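Hypothetical protein yiiM (Escherichia coli, PDB 1O65) is of unknown function but contains a MOSC domain, and may bind molybdenum and act as an oxidoreductase. Local coordinates at residues K211-T214 against R215-K219. Numbering follows the deposited sequence.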
loop_
_atom_site.group_PDB
_atom_site.type_symbol
_atom_site.label_atom_id
_atom_site.label_comp_id
_atom_site.label_asym_id
_atom_site.label_seq_id
_atom_site.Cartn_x
_atom_site.Cartn_y
_atom_site.Cartn_z
ATOM N N LYS A 211 5.178 -6.281 10.477
ATOM C CA LYS A 211 5.026 -7.150 11.646
ATOM C C LYS A 211 3.601 -7.672 11.747
ATOM O O LYS A 211 3.378 -8.866 11.994
ATOM C CB LYS A 211 5.426 -6.460 12.942
ATOM C CG LYS A 211 6.910 -6.126 13.042
ATOM C CD LYS A 211 7.192 -5.595 14.449
ATOM C CE LYS A 211 8.674 -5.484 14.727
ATOM N NZ LYS A 211 9.475 -5.125 13.505
ATOM N N SER A 212 2.654 -6.804 11.458
ATOM C CA SER A 212 1.246 -7.205 11.511
ATOM C C SER A 212 0.940 -8.251 10.438
ATOM O O SER A 212 0.182 -9.183 10.685
ATOM C CB SER A 212 0.360 -5.975 11.383
ATOM O OG SER A 212 0.250 -5.605 10.036
ATOM N N TRP A 213 1.506 -8.155 9.236
ATOM C CA TRP A 213 1.226 -9.211 8.245
ATOM C C TRP A 213 1.942 -10.494 8.641
ATOM O O TRP A 213 1.406 -11.580 8.420
ATOM C CB TRP A 213 1.546 -8.735 6.828
ATOM C CG TRP A 213 0.381 -8.032 6.197
ATOM C CD1 TRP A 213 -0.266 -6.938 6.696
ATOM C CD2 TRP A 213 -0.305 -8.401 4.994
ATOM N NE1 TRP A 213 -1.297 -6.598 5.858
ATOM C CE2 TRP A 213 -1.352 -7.471 4.814
ATOM C CE3 TRP A 213 -0.143 -9.425 4.065
ATOM C CZ2 TRP A 213 -2.226 -7.515 3.731
ATOM C CZ3 TRP A 213 -1.008 -9.472 2.976
ATOM C CH2 TRP A 213 -2.037 -8.530 2.815
ATOM N N THR A 214 3.131 -10.404 9.238
ATOM C CA THR A 214 3.848 -11.583 9.719
ATOM C C THR A 214 3.014 -12.326 10.762
ATOM O O THR A 214 2.836 -13.544 10.747
ATOM C CB THR A 214 5.192 -11.157 10.351
ATOM O OG1 THR A 214 6.013 -10.586 9.303
ATOM C CG2 THR A 214 5.892 -12.344 10.981
ATOM N N ARG A 215 2.463 -11.543 11.692
ATOM C CA ARG A 215 1.594 -12.040 12.740
ATOM C C ARG A 215 0.372 -12.743 12.174
ATOM O O ARG A 215 0.116 -13.910 12.487
ATOM C CB ARG A 215 1.166 -10.853 13.632
ATOM C CG ARG A 215 0.222 -11.258 14.743
ATOM C CD ARG A 215 -0.286 -10.072 15.525
ATOM N NE ARG A 215 -0.840 -10.421 16.790
ATOM C CZ ARG A 215 -1.811 -11.193 17.192
ATOM N NH1 ARG A 215 -2.554 -11.885 16.331
ATOM N NH2 ARG A 215 -2.055 -11.280 18.510
ATOM N N THR A 216 -0.370 -12.094 11.277
ATOM C CA THR A 216 -1.560 -12.721 10.697
ATOM C C THR A 216 -1.211 -14.046 10.023
ATOM O O THR A 216 -1.864 -15.075 10.210
ATOM C CB THR A 216 -2.188 -11.806 9.637
ATOM O OG1 THR A 216 -2.546 -10.580 10.275
ATOM C CG2 THR A 216 -3.406 -12.435 8.974
ATOM N N MET A 217 -0.169 -13.978 9.182
ATOM C CA MET A 217 0.203 -15.199 8.455
ATOM C C MET A 217 0.693 -16.244 9.421
ATOM O O MET A 217 0.254 -17.389 9.307
ATOM C CB MET A 217 1.154 -14.932 7.297
ATOM C CG MET A 217 0.525 -13.977 6.291
ATOM S SD MET A 217 -0.963 -14.684 5.546
ATOM C CE MET A 217 -1.863 -13.206 5.112
ATOM N N GLN A 218 1.505 -15.850 10.414
ATOM C CA GLN A 218 1.935 -16.891 11.373
ATOM C C GLN A 218 0.734 -17.446 12.138
ATOM O O GLN A 218 0.665 -18.651 12.399
ATOM C CB GLN A 218 2.988 -16.357 12.331
ATOM C CG GLN A 218 3.543 -17.417 13.282
ATOM C CD GLN A 218 4.303 -18.519 12.586
ATOM O OE1 GLN A 218 5.407 -18.371 12.039
ATOM N NE2 GLN A 218 3.711 -19.714 12.599
ATOM N N LYS A 219 -0.236 -16.584 12.518
ATOM C CA LYS A 219 -1.417 -17.104 13.204
ATOM C C LYS A 219 -2.163 -18.109 12.322
ATOM O O LYS A 219 -2.707 -19.076 12.870
ATOM C CB LYS A 219 -2.411 -16.087 13.713
ATOM C CG LYS A 219 -1.913 -15.166 14.813
ATOM C CD LYS A 219 -1.348 -15.952 15.965
ATOM C CE LYS A 219 -1.109 -15.072 17.200
ATOM N NZ LYS A 219 -0.606 -15.948 18.305
#
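Met-217 lies one helical turn beyond Trp-213 and brings its methyl CE to 4.3 Å from CE3 of the indole, an oblique approach that is a loose apolar contact. With CG anti to the carbonyl carbon, chi1 (-60°) carries CG back over Trp-213 O, 3.3 Å away, and the bend at chi2 then sends SD outward, with CE beside the indole. The same carbonyl accepts Met-217 N at 3.0 Å, with an N-H...O angle of 168°. Matching i to i+4 bonds join Arg-215 N to Lys-211 O and Gln-218 N to Thr-214 O, the latter at 2.7 Å, the pattern of a regular alpha helix. Ser-212 O receives Thr-216 N at 3.0 Å, and Thr-216 OG1, rotated beside its own backbone N, lies 3.1 Å from that same oxygen. On the buried side, Trp-213 meets Trp-191 edge-to-face and reaches Pro-128 of strand 121-128, while Met-217 packs on Tyr-200 and Leu-204. The indole thus links the C-terminal three-helix region to the beta sheet. The chemistry divides accordingly: the largely apolar Trp-213 and Met-217 form the buried flank of the helix, packed against its neighbours, and backbone hydrogen bonding satisfies the carbonyl of Trp-213 within it.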